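Local coordinates for 5-formyltetrahydrofolate cyclo-ligase family protein (Bacillus anthracis, PDB 2JCB) that probably catalyses the ATP- and magnesium-dependent conversion of 5-formyltetrahydrofolate to 5,10-methenyltetrahydrofolate, and is seen here with ADP and magnesium bound, at residues R17-I21 with G134-T138; H23-L27 with M61-V65; I39-Y44 with V65-I70; I71-W75 with I98-D102. One frame throughout, in Å; residues are numbered along the deposited sequence.

Contact 1 (R17-I21 with G134-T138); sequences RKQII and GVAYT. With ADP (adenosine-5'-diphosphate), chain C.
Val-135, with the most surface covered here, carries this contact: it points its side chain (chi1 t) at one face of a regular helical turn, 17-21. The closest CA pair is Arg-17 with Val-135, at 6.3 Å. CG1 of Val-135 lies 3.8 Å from CB of Ile-20 and 4.0 Å from CG1 of Ile-21, while CG2 of Ile-20 (m, m) also approaches the Val-135 carbonyl O at 3.5 Å. Ile-20 CG1 reaches Ala-136 CB at 4.3 Å. Arg-17 packs its CG 4.1 Å from Val-135 CG2, then extends past the valine (t, t, m) so that NH2 donates to O2B of the ADP beta-phosphate at 2.7 Å; its NE bonds to the carbonyl of Gly-145. Val-135, turned at -100/-59 before the extended Ala-136 and Tyr-137, faces Ile-144 together with Ala-136, a classic beta bulge. Helix 6-26 thus lies against the bulged start of the small antiparallel pair 136-137 and 143-144, with Tyr-146 covering Ile-21 and Val-135.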
loop_
_atom_site.group_PDB
_atom_site.type_symbol
_atom_site.label_atom_id
_atom_site.label_comp_id
_atom_site.label_asym_id
_atom_site.label_seq_id
_atom_site.Cartn_x
_atom_site.Cartn_y
_atom_site.Cartn_z
ATOM N N ARG A 17 -1.157 0.005 15.753
ATOM C CA ARG A 17 -0.018 0.106 14.790
ATOM C C ARG A 17 1.171 -0.686 15.364
ATOM O O ARG A 17 1.707 -1.561 14.705
ATOM C CB ARG A 17 0.371 1.565 14.551
ATOM C CG ARG A 17 1.113 1.825 13.226
ATOM C CD ARG A 17 1.459 3.340 13.086
ATOM N NE ARG A 17 0.326 4.121 12.562
ATOM C CZ ARG A 17 -0.171 5.254 13.047
ATOM N NH1 ARG A 17 0.356 5.876 14.119
ATOM N NH2 ARG A 17 -1.203 5.809 12.418
ATOM N N LYS A 18 1.523 -0.392 16.611
ATOM C CA LYS A 18 2.589 -1.116 17.340
ATOM C C LYS A 18 2.386 -2.652 17.339
ATOM O O LYS A 18 3.278 -3.409 16.924
ATOM C CB LYS A 18 2.708 -0.560 18.774
ATOM C CG LYS A 18 3.947 -0.962 19.605
ATOM C CD LYS A 18 3.880 -0.417 21.054
ATOM C CE LYS A 18 4.989 -0.989 21.971
ATOM N NZ LYS A 18 4.612 -1.068 23.430
ATOM N N GLN A 19 1.204 -3.084 17.765
ATOM C CA GLN A 19 0.878 -4.519 17.879
ATOM C C GLN A 19 0.977 -5.295 16.568
ATOM O O GLN A 19 1.529 -6.399 16.532
ATOM C CB GLN A 19 -0.480 -4.701 18.602
ATOM C CG GLN A 19 -1.241 -6.016 18.332
ATOM C CD GLN A 19 -2.694 -5.957 18.815
ATOM O OE1 GLN A 19 -3.647 -5.972 18.025
ATOM N NE2 GLN A 19 -2.856 -5.875 20.113
ATOM N N ILE A 20 0.444 -4.732 15.473
ATOM C CA ILE A 20 0.462 -5.391 14.184
ATOM C C ILE A 20 1.867 -5.408 13.571
ATOM O O ILE A 20 2.267 -6.412 13.017
ATOM C CB ILE A 20 -0.570 -4.773 13.195
ATOM C CG1 ILE A 20 -2.008 -4.978 13.648
ATOM C CG2 ILE A 20 -0.478 -5.450 11.896
ATOM C CD1 ILE A 20 -2.374 -6.435 13.703
ATOM N N ILE A 21 2.604 -4.314 13.705
ATOM C CA ILE A 21 4.012 -4.232 13.271
ATOM C C ILE A 21 4.901 -5.265 13.966
ATOM O O ILE A 21 5.718 -5.914 13.344
ATOM C CB ILE A 21 4.559 -2.757 13.363
ATOM C CG1 ILE A 21 3.878 -1.921 12.269
ATOM C CG2 ILE A 21 6.143 -2.720 13.205
ATOM C CD1 ILE A 21 4.185 -0.410 12.257
ATOM N N GLY A 134 -0.185 -0.329 4.095
ATOM C CA GLY A 134 -0.906 -0.074 5.315
ATOM C C GLY A 134 -0.552 -1.083 6.334
ATOM O O GLY A 134 0.109 -2.072 5.979
ATOM N N VAL A 135 -0.971 -0.776 7.556
ATOM C CA VAL A 135 -0.703 -1.605 8.740
ATOM C C VAL A 135 -1.926 -2.462 9.090
ATOM O O VAL A 135 -1.813 -3.674 9.249
ATOM C CB VAL A 135 -0.150 -0.797 9.965
ATOM C CG1 VAL A 135 0.081 -1.713 11.112
ATOM C CG2 VAL A 135 1.151 -0.128 9.572
ATOM N N ALA A 136 -3.066 -1.833 9.346
ATOM C CA ALA A 136 -4.224 -2.632 9.796
ATOM C C ALA A 136 -5.467 -2.209 9.051
ATOM O O ALA A 136 -5.564 -1.063 8.578
ATOM C CB ALA A 136 -4.443 -2.446 11.252
ATOM N N TYR A 137 -6.422 -3.138 8.912
ATOM C CA TYR A 137 -7.631 -2.835 8.145
ATOM C C TYR A 137 -8.847 -3.455 8.797
ATOM O O TYR A 137 -8.718 -4.420 9.560
ATOM C CB TYR A 137 -7.516 -3.415 6.732
ATOM C CG TYR A 137 -6.270 -3.023 5.913
ATOM C CD1 TYR A 137 -6.310 -1.946 5.042
ATOM C CD2 TYR A 137 -5.081 -3.739 6.052
ATOM C CE1 TYR A 137 -5.130 -1.590 4.324
ATOM C CE2 TYR A 137 -3.927 -3.420 5.355
ATOM C CZ TYR A 137 -3.973 -2.353 4.480
ATOM O OH TYR A 137 -2.802 -2.035 3.802
ATOM N N THR A 138 -10.017 -2.935 8.457
ATOM C CA THR A 138 -11.275 -3.627 8.819
ATOM C C THR A 138 -11.964 -4.148 7.554
ATOM O O THR A 138 -11.572 -3.789 6.433
ATOM C CB THR A 138 -12.240 -2.730 9.580
ATOM O OG1 THR A 138 -12.769 -1.746 8.681
ATOM C CG2 THR A 138 -11.511 -2.090 10.731
HETATM P PB ADP C . -2.160 6.972 9.119
HETATM O O1B ADP C . -0.833 6.955 8.366
HETATM O O2B ADP C . -2.337 5.740 9.926
HETATM O O3B ADP C . -3.240 7.332 8.120
HETATM P PA ADP C . -3.151 9.210 10.718
HETATM O O1A ADP C . -4.541 8.847 10.264
HETATM O O2A ADP C . -2.973 9.403 12.139
HETATM O O3A ADP C . -2.028 8.175 10.170
HETATM O "O5'" ADP C . -2.783 10.633 10.043
HETATM C "C5'" ADP C . -1.561 11.239 10.516
HETATM C "C4'" ADP C . -1.661 12.745 10.508
HETATM O "O4'" ADP C . -2.051 13.148 9.205
HETATM C "C3'" ADP C . -2.741 13.194 11.485
HETATM O "O3'" ADP C . -2.132 14.094 12.389
HETATM C "C2'" ADP C . -3.789 13.863 10.619
HETATM O "O2'" ADP C . -4.177 15.102 11.140
HETATM C "C1'" ADP C . -3.095 14.115 9.292
HETATM N N9 ADP C . -3.996 14.053 8.112
HETATM C C8 ADP C . -4.483 12.933 7.546
HETATM N N7 ADP C . -5.235 13.239 6.462
HETATM C C5 ADP C . -5.252 14.564 6.310
HETATM C C6 ADP C . -5.845 15.520 5.338
HETATM N N6 ADP C . -6.609 15.091 4.313
HETATM N N1 ADP C . -5.563 16.815 5.484
HETATM C C2 ADP C . -4.812 17.269 6.508
HETATM N N3 ADP C . -4.226 16.455 7.409
HETATM C C4 ADP C . -4.389 15.107 7.367
#

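Contact 2 (H23-L27 with M61-V65); sequences HMNSL and MENEV
A type II' beta turn, Met-61 to Glu-64, sits against the last turn of helix 6-26, in the loop that leads from strand 54-56 to helix 68-76. Met-24 and Asn-63 have the closest CA atoms, 5.9 Å apart. The turn opens at Met-61, whose carbonyl O accepts from Glu-64 N at 3.0 Å and whose own N donates to Glu-64 OE1 at 2.8 Å. Glu-62 takes the first corner position with positive phi (38/-126), and its CB packs 4.0 Å from Asn-25 OD1. At the second corner Asn-63 (-100/13, chi1 m) points toward the helix end and is the residue most covered; its CB meets Met-24 CG at 3.8 Å, and its backbone O bonds to Tyr-167. The CA-to-CB bond of Glu-64 points away from the helix, yet its CA and CG lie 3.8 and 4.0 Å from SD of the extended (t, t) Met-24. Val-65 then turns off toward helix 29-44. Met-24 O, which already accepts from Leu-27 N (3.1 Å), also accepts from Asn-63 ND2 at 3.1 Å, and a water 3.1 Å from that same ND2 donates to Leu-27 O at 2.6 Å.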
loop_
_atom_site.group_PDB
_atom_site.type_symbol
_atom_site.label_atom_id
_atom_site.label_comp_id
_atom_site.label_asym_id
_atom_site.label_seq_id
_atom_site.Cartn_x
_atom_site.Cartn_y
_atom_site.Cartn_z
ATOM N N HIS A 23 3.800 -8.062 15.272
ATOM C CA HIS A 23 3.374 -9.336 14.741
ATOM C C HIS A 23 4.054 -9.560 13.376
ATOM O O HIS A 23 4.577 -10.632 13.121
ATOM C CB HIS A 23 1.847 -9.385 14.642
ATOM C CG HIS A 23 1.295 -10.748 14.353
ATOM N ND1 HIS A 23 1.854 -11.602 13.423
ATOM C CD2 HIS A 23 0.225 -11.403 14.865
ATOM C CE1 HIS A 23 1.168 -12.730 13.394
ATOM N NE2 HIS A 23 0.167 -12.632 14.250
ATOM N N MET A 24 4.061 -8.544 12.522
ATOM C CA MET A 24 4.639 -8.658 11.188
ATOM C C MET A 24 6.130 -8.979 11.265
ATOM O O MET A 24 6.628 -9.841 10.551
ATOM C CB MET A 24 4.433 -7.374 10.386
ATOM C CG MET A 24 4.663 -7.564 8.917
ATOM S SD MET A 24 4.156 -6.070 8.106
ATOM C CE MET A 24 2.402 -6.140 8.143
ATOM N N ASN A 25 6.822 -8.255 12.130
ATOM C CA ASN A 25 8.235 -8.494 12.379
ATOM C C ASN A 25 8.530 -9.893 12.925
ATOM O O ASN A 25 9.635 -10.408 12.717
ATOM C CB ASN A 25 8.794 -7.409 13.295
ATOM C CG ASN A 25 9.002 -6.090 12.554
ATOM O OD1 ASN A 25 9.346 -6.074 11.369
ATOM N ND2 ASN A 25 8.818 -4.981 13.260
ATOM N N SER A 26 7.580 -10.498 13.639
ATOM C CA SER A 26 7.794 -11.835 14.148
ATOM C C SER A 26 7.593 -12.937 13.108
ATOM O O SER A 26 7.984 -14.091 13.391
ATOM C CB SER A 26 6.907 -12.123 15.380
ATOM O OG SER A 26 5.548 -12.202 14.949
ATOM N N LEU A 27 7.002 -12.610 11.951
ATOM C CA LEU A 27 6.716 -13.606 10.912
ATOM C C LEU A 27 7.963 -14.387 10.533
ATOM O O LEU A 27 8.981 -13.783 10.205
ATOM C CB LEU A 27 6.174 -12.975 9.635
ATOM C CG LEU A 27 4.697 -12.750 9.425
ATOM C CD1 LEU A 27 4.534 -12.314 7.938
ATOM C CD2 LEU A 27 3.865 -13.976 9.808
ATOM N N MET A 61 8.977 -3.102 2.534
ATOM C CA MET A 61 10.122 -3.173 3.462
ATOM C C MET A 61 9.898 -4.234 4.519
ATOM O O MET A 61 8.759 -4.676 4.734
ATOM C CB MET A 61 10.297 -1.837 4.171
ATOM C CG MET A 61 10.892 -0.764 3.277
ATOM S SD MET A 61 11.052 0.849 4.073
ATOM C CE MET A 61 11.291 0.431 5.805
ATOM N N GLU A 62 10.973 -4.610 5.220
ATOM C CA GLU A 62 10.891 -5.663 6.267
ATOM C C GLU A 62 9.945 -6.778 5.849
ATOM O O GLU A 62 10.145 -7.364 4.794
ATOM C CB GLU A 62 10.511 -5.117 7.662
ATOM C CG GLU A 62 9.422 -4.031 7.708
ATOM C CD GLU A 62 9.993 -2.609 7.765
ATOM O OE1 GLU A 62 9.247 -1.658 7.416
ATOM O OE2 GLU A 62 11.181 -2.452 8.153
ATOM N N ASN A 63 8.947 -7.091 6.685
ATOM C CA ASN A 63 8.100 -8.259 6.418
ATOM C C ASN A 63 6.740 -7.910 5.762
ATOM O O ASN A 63 5.852 -8.772 5.657
ATOM C CB ASN A 63 7.932 -9.122 7.674
ATOM C CG ASN A 63 9.142 -10.096 7.918
ATOM O OD1 ASN A 63 9.922 -10.376 7.005
ATOM N ND2 ASN A 63 9.230 -10.659 9.123
ATOM N N GLU A 64 6.600 -6.667 5.267
ATOM C CA GLU A 64 5.383 -6.273 4.546
ATOM C C GLU A 64 5.173 -7.158 3.333
ATOM O O GLU A 64 6.154 -7.550 2.642
ATOM C CB GLU A 64 5.506 -4.837 4.016
ATOM C CG GLU A 64 5.543 -3.849 5.129
ATOM C CD GLU A 64 6.280 -2.574 4.780
ATOM O OE1 GLU A 64 6.461 -2.311 3.560
ATOM O OE2 GLU A 64 6.711 -1.866 5.749
ATOM N N VAL A 65 3.902 -7.457 3.003
ATOM C CA VAL A 65 3.677 -8.196 1.732
ATOM C C VAL A 65 4.588 -7.718 0.565
ATOM O O VAL A 65 4.639 -6.519 0.222
ATOM C CB VAL A 65 2.183 -8.148 1.254
ATOM C CG1 VAL A 65 2.028 -8.861 -0.135
ATOM C CG2 VAL A 65 1.237 -8.646 2.411
HETATM O O HOH W 1 11.324 -12.930 9.557
#

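Contact 3 (I39-Y44 with V65-I70); sequences IVFSLY and VNTYPI
Apolar side chains make up most of this meeting between the end of helix 29-44 and the entry to helix 68-76, where Val-65 to Thr-67 is loop. The nearest CA pairs are Ile-39 with Val-65 (8.0 Å) and Val-40 with Ile-70 (7.1 Å). Ile-39 (m, t) sets CD1 3.9 Å from Val-65 CG2. Val-40 (m) puts CG1 3.6 Å from Ile-70 CG1 and 4.5 Å from Val-65 CG1, bridging the loop and the new helix. Leu-43 (t, p) brings CD2 to 3.8 Å from Ile-70 CG2. Both helices pack on strand 161-165 of the mixed sheet, Ile-39 and Ile-70 touching Leu-165. The aromatic contribution is Tyr-44 (chi1 m), with Ile-70 CG2 at its ring edge and its OH 3.5 Å from Ile-70 CA. Among polar groups, Asn-66 OD1 accepts from Tyr-68 N at 3.2 Å, a capping bond at the start of helix 68-76, and Asn-66 N bonds to Ser-36 OG of helix 29-44. The two segments themselves thus meet by apolar and aromatic van der Waals packing without a hydrogen bond between them, and the neighbouring Ser-36 to Asn-66 bond supplies a directional tie between helix and loop.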
loop_
_atom_site.group_PDB
_atom_site.type_symbol
_atom_site.label_atom_id
_atom_site.label_comp_id
_atom_site.label_asym_id
_atom_site.label_seq_id
_atom_site.Cartn_x
_atom_site.Cartn_y
_atom_site.Cartn_z
ATOM N N ILE A 39 -0.923 -14.152 -1.817
ATOM C CA ILE A 39 -1.678 -12.921 -1.854
ATOM C C ILE A 39 -1.536 -12.385 -3.255
ATOM O O ILE A 39 -2.555 -11.973 -3.859
ATOM C CB ILE A 39 -1.173 -11.947 -0.844
ATOM C CG1 ILE A 39 -1.676 -12.401 0.552
ATOM C CG2 ILE A 39 -1.619 -10.547 -1.140
ATOM C CD1 ILE A 39 -0.940 -11.765 1.762
ATOM N N VAL A 40 -0.304 -12.383 -3.778
ATOM C CA VAL A 40 -0.068 -11.836 -5.118
ATOM C C VAL A 40 -0.672 -12.688 -6.217
ATOM O O VAL A 40 -1.206 -12.142 -7.175
ATOM C CB VAL A 40 1.421 -11.400 -5.430
ATOM C CG1 VAL A 40 1.838 -10.318 -4.371
ATOM C CG2 VAL A 40 2.369 -12.577 -5.579
ATOM N N PHE A 41 -0.690 -13.997 -6.023
ATOM C CA PHE A 41 -1.323 -14.876 -7.021
ATOM C C PHE A 41 -2.803 -14.405 -7.112
ATOM O O PHE A 41 -3.340 -14.289 -8.226
ATOM C CB PHE A 41 -1.209 -16.343 -6.576
ATOM C CG PHE A 41 -2.007 -17.302 -7.404
ATOM C CD1 PHE A 41 -1.405 -17.966 -8.453
ATOM C CD2 PHE A 41 -3.357 -17.547 -7.123
ATOM C CE1 PHE A 41 -2.118 -18.863 -9.249
ATOM C CE2 PHE A 41 -4.079 -18.460 -7.901
ATOM C CZ PHE A 41 -3.457 -19.102 -8.961
ATOM N N SER A 42 -3.435 -14.108 -5.989
ATOM C CA SER A 42 -4.857 -13.713 -5.971
ATOM C C SER A 42 -5.024 -12.321 -6.623
ATOM O O SER A 42 -5.935 -12.104 -7.440
ATOM C CB SER A 42 -5.345 -13.692 -4.541
ATOM O OG SER A 42 -6.723 -13.278 -4.433
ATOM N N LEU A 43 -4.102 -11.409 -6.307
ATOM C CA LEU A 43 -4.061 -10.088 -7.015
ATOM C C LEU A 43 -4.129 -10.217 -8.538
ATOM O O LEU A 43 -4.931 -9.506 -9.165
ATOM C CB LEU A 43 -2.763 -9.301 -6.676
ATOM C CG LEU A 43 -2.538 -8.031 -7.573
ATOM C CD1 LEU A 43 -3.634 -7.011 -7.252
ATOM C CD2 LEU A 43 -1.159 -7.422 -7.147
ATOM N N TYR A 44 -3.304 -11.089 -9.144
ATOM C CA TYR A 44 -3.198 -11.147 -10.589
ATOM C C TYR A 44 -4.478 -11.710 -11.211
ATOM O O TYR A 44 -4.664 -11.597 -12.394
ATOM C CB TYR A 44 -2.046 -12.031 -11.000
ATOM C CG TYR A 44 -0.691 -11.646 -10.424
ATOM C CD1 TYR A 44 -0.416 -10.322 -10.049
ATOM C CD2 TYR A 44 0.273 -12.637 -10.187
ATOM C CE1 TYR A 44 0.836 -9.971 -9.484
ATOM C CE2 TYR A 44 1.542 -12.318 -9.640
ATOM C CZ TYR A 44 1.813 -10.979 -9.291
ATOM O OH TYR A 44 3.055 -10.644 -8.735
ATOM N N VAL A 65 3.902 -7.457 3.003
ATOM C CA VAL A 65 3.677 -8.196 1.732
ATOM C C VAL A 65 4.588 -7.718 0.565
ATOM O O VAL A 65 4.639 -6.519 0.222
ATOM C CB VAL A 65 2.183 -8.148 1.254
ATOM C CG1 VAL A 65 2.028 -8.861 -0.135
ATOM C CG2 VAL A 65 1.237 -8.646 2.411
ATOM N N ASN A 66 5.303 -8.681 0.012
ATOM C CA ASN A 66 6.359 -8.399 -0.935
ATOM C C ASN A 66 5.821 -7.840 -2.279
ATOM O O ASN A 66 5.086 -8.523 -2.978
ATOM C CB ASN A 66 7.179 -9.653 -1.157
ATOM C CG ASN A 66 8.457 -9.355 -1.939
ATOM O OD1 ASN A 66 8.768 -8.176 -2.219
ATOM N ND2 ASN A 66 9.212 -10.396 -2.271
ATOM N N THR A 67 6.117 -6.569 -2.584
ATOM C CA THR A 67 5.658 -5.942 -3.797
ATOM C C THR A 67 6.638 -6.012 -4.951
ATOM O O THR A 67 6.292 -5.611 -6.101
ATOM C CB THR A 67 5.283 -4.461 -3.572
ATOM O OG1 THR A 67 6.452 -3.739 -3.142
ATOM C CG2 THR A 67 4.105 -4.316 -2.503
ATOM N N TYR A 68 7.873 -6.410 -4.691
ATOM C CA TYR A 68 8.840 -6.494 -5.777
ATOM C C TYR A 68 8.398 -7.402 -6.922
ATOM O O TYR A 68 8.471 -6.988 -8.094
ATOM C CB TYR A 68 10.275 -6.806 -5.258
ATOM C CG TYR A 68 10.897 -5.554 -4.658
ATOM C CD1 TYR A 68 10.606 -5.166 -3.332
ATOM C CD2 TYR A 68 11.736 -4.729 -5.443
ATOM C CE1 TYR A 68 11.183 -3.965 -2.773
ATOM C CE2 TYR A 68 12.312 -3.542 -4.918
ATOM C CZ TYR A 68 12.036 -3.185 -3.584
ATOM O OH TYR A 68 12.629 -2.034 -3.085
ATOM N N PRO A 69 7.921 -8.627 -6.602
ATOM C CA PRO A 69 7.409 -9.484 -7.667
ATOM C C PRO A 69 6.251 -8.850 -8.447
ATOM O O PRO A 69 6.132 -9.117 -9.642
ATOM C CB PRO A 69 6.954 -10.738 -6.940
ATOM C CG PRO A 69 7.734 -10.769 -5.675
ATOM C CD PRO A 69 7.907 -9.312 -5.307
ATOM N N ILE A 70 5.494 -7.971 -7.808
ATOM C CA ILE A 70 4.334 -7.348 -8.454
ATOM C C ILE A 70 4.815 -6.386 -9.510
ATOM O O ILE A 70 4.317 -6.368 -10.612
ATOM C CB ILE A 70 3.422 -6.577 -7.470
ATOM C CG1 ILE A 70 2.961 -7.524 -6.323
ATOM C CG2 ILE A 70 2.225 -5.986 -8.277
ATOM C CD1 ILE A 70 2.254 -6.799 -5.103
#

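Contact 4 (I71-W75 with I98-D102); sequences IEKAW and ISNFD
At the apolar centre Trp-75 (chi1 m, chi2 -27°), the residue most covered here, reaches from helical turn 71-75 into the bend 98-102, where its CA is nearest that of Ser-99 (7.3 Å). The edge of its six-membered ring meets the face of Phe-101 (chi1 m), which begins a 3-10 segment with Asp-102; centroids are 4.7 Å apart, planes at 58°, and Trp-75 CZ3 and Phe-101 CE2 approach to 3.5 Å. Ile-71 (m, t) adds CG2 at 4.0 Å from Phe-101 CZ, and Ile-98 (p, t) sets CD1 4.0 Å from Trp-75 CZ2. Further out, Glu-72 CG lies 4.0 Å from Phe-101 CE2 at the phenyl edge. On the polar side the indole NE1 donates to Ile-98 O at 3.0 Å, orienting the ring against the backbone. A tryptophan in a T-shaped pair thus ties helix 68-76 to the loop after strand 92-98 of the mixed sheet, with Val-81 of adjacent strand 80-87 touching Ile-71 and Trp-75.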
loop_
_atom_site.group_PDB
_atom_site.type_symbol
_atom_site.label_atom_id
_atom_site.label_comp_id
_atom_site.label_asym_id
_atom_site.label_seq_id
_atom_site.Cartn_x
_atom_site.Cartn_y
_atom_site.Cartn_z
ATOM N N ILE A 71 5.776 -5.546 -9.146
ATOM C CA ILE A 71 6.373 -4.651 -10.139
ATOM C C ILE A 71 6.946 -5.419 -11.349
ATOM O O ILE A 71 6.755 -5.034 -12.519
ATOM C CB ILE A 71 7.450 -3.760 -9.471
ATOM C CG1 ILE A 71 6.758 -2.852 -8.451
ATOM C CG2 ILE A 71 8.193 -2.948 -10.581
ATOM C CD1 ILE A 71 7.756 -2.212 -7.455
ATOM N N GLU A 72 7.644 -6.519 -11.099
ATOM C CA GLU A 72 8.187 -7.324 -12.170
ATOM C C GLU A 72 7.130 -7.888 -13.137
ATOM O O GLU A 72 7.322 -7.854 -14.363
ATOM C CB GLU A 72 9.038 -8.409 -11.544
ATOM C CG GLU A 72 10.280 -7.788 -10.850
ATOM C CD GLU A 72 11.145 -8.830 -10.248
ATOM O OE1 GLU A 72 10.618 -9.650 -9.457
ATOM O OE2 GLU A 72 12.346 -8.846 -10.589
ATOM N N LYS A 73 6.017 -8.339 -12.549
ATOM C CA LYS A 73 4.873 -8.893 -13.307
ATOM C C LYS A 73 4.242 -7.788 -14.143
ATOM O O LYS A 73 3.967 -7.982 -15.304
ATOM C CB LYS A 73 3.812 -9.421 -12.317
ATOM C CG LYS A 73 2.636 -10.232 -12.940
ATOM C CD LYS A 73 3.104 -11.515 -13.521
ATOM C CE LYS A 73 1.975 -12.525 -13.614
ATOM N NZ LYS A 73 2.615 -13.856 -13.892
ATOM N N ALA A 74 3.988 -6.633 -13.533
ATOM C CA ALA A 74 3.448 -5.491 -14.258
ATOM C C ALA A 74 4.319 -5.127 -15.464
ATOM O O ALA A 74 3.824 -4.968 -16.611
ATOM C CB ALA A 74 3.215 -4.273 -13.302
ATOM N N TRP A 75 5.635 -5.017 -15.233
ATOM C CA TRP A 75 6.565 -4.761 -16.341
ATOM C C TRP A 75 6.440 -5.818 -17.440
ATOM O O TRP A 75 6.374 -5.487 -18.616
ATOM C CB TRP A 75 8.002 -4.690 -15.883
ATOM C CG TRP A 75 8.344 -3.439 -15.126
ATOM C CD1 TRP A 75 7.748 -2.217 -15.232
ATOM C CD2 TRP A 75 9.416 -3.288 -14.190
ATOM N NE1 TRP A 75 8.372 -1.319 -14.409
ATOM C CE2 TRP A 75 9.409 -1.946 -13.764
ATOM C CE3 TRP A 75 10.401 -4.157 -13.694
ATOM C CZ2 TRP A 75 10.333 -1.445 -12.825
ATOM C CZ3 TRP A 75 11.307 -3.664 -12.753
ATOM C CH2 TRP A 75 11.268 -2.321 -12.334
ATOM N N ILE A 98 8.693 4.195 -13.083
ATOM C CA ILE A 98 9.961 3.427 -13.089
ATOM C C ILE A 98 9.842 2.295 -14.083
ATOM O O ILE A 98 8.824 1.583 -14.088
ATOM C CB ILE A 98 10.400 2.905 -11.660
ATOM C CG1 ILE A 98 9.357 2.022 -10.926
ATOM C CG2 ILE A 98 10.847 4.107 -10.784
ATOM C CD1 ILE A 98 9.946 1.097 -9.748
ATOM N N SER A 99 10.871 2.156 -14.902
ATOM C CA SER A 99 10.983 1.095 -15.894
ATOM C C SER A 99 11.951 0.008 -15.428
ATOM O O SER A 99 11.957 -1.114 -15.947
ATOM C CB SER A 99 11.485 1.683 -17.195
ATOM O OG SER A 99 10.627 2.706 -17.657
ATOM N N ASN A 100 12.823 0.373 -14.490
ATOM C CA ASN A 100 13.819 -0.556 -13.934
ATOM C C ASN A 100 14.211 -0.115 -12.529
ATOM O O ASN A 100 13.970 1.053 -12.145
ATOM C CB ASN A 100 15.054 -0.674 -14.854
ATOM C CG ASN A 100 15.764 0.664 -15.075
ATOM O OD1 ASN A 100 16.295 1.239 -14.127
ATOM N ND2 ASN A 100 15.794 1.147 -16.319
ATOM N N PHE A 101 14.790 -1.023 -11.745
ATOM C CA PHE A 101 15.047 -0.720 -10.331
ATOM C C PHE A 101 16.234 0.251 -10.100
ATOM O O PHE A 101 16.389 0.802 -9.002
ATOM C CB PHE A 101 15.214 -2.005 -9.493
ATOM C CG PHE A 101 13.957 -2.823 -9.371
ATOM C CD1 PHE A 101 12.841 -2.329 -8.689
ATOM C CD2 PHE A 101 13.892 -4.094 -9.941
ATOM C CE1 PHE A 101 11.670 -3.088 -8.602
ATOM C CE2 PHE A 101 12.742 -4.856 -9.849
ATOM C CZ PHE A 101 11.630 -4.370 -9.191
ATOM N N ASP A 102 16.994 0.513 -11.162
ATOM C CA ASP A 102 18.080 1.508 -11.127
ATOM C C ASP A 102 17.601 2.971 -11.138
ATOM O O ASP A 102 18.391 3.895 -10.945
ATOM C CB ASP A 102 19.086 1.239 -12.253
ATOM C CG ASP A 102 20.226 0.320 -11.814
ATOM O OD1 ASP A 102 20.245 -0.138 -10.636
ATOM O OD2 ASP A 102 21.116 0.063 -12.652
#

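Of the four, contact 1 holds a residue of the ADP pocket, Arg-17, whose side chain is about 6 Å from the magnesium ion bound by Asp-152 and Asp-181. Contact 2 follows on the same helix, its centre 11 Å from that of contact 1. Val-65 is common to contacts 2 and 3, whose centres are 15 Å apart, so one loop, on its way into helix 68-76, packs first on helix 6-26 and then on helix 29-44. Contacts 3 and 4 share helix 68-76 and touch where Tyr-68 CD2 meets Phe-101 CE1 at 3.6 Å. Contact 4 lies across the chain's centre from contact 1, 27 Å between centres.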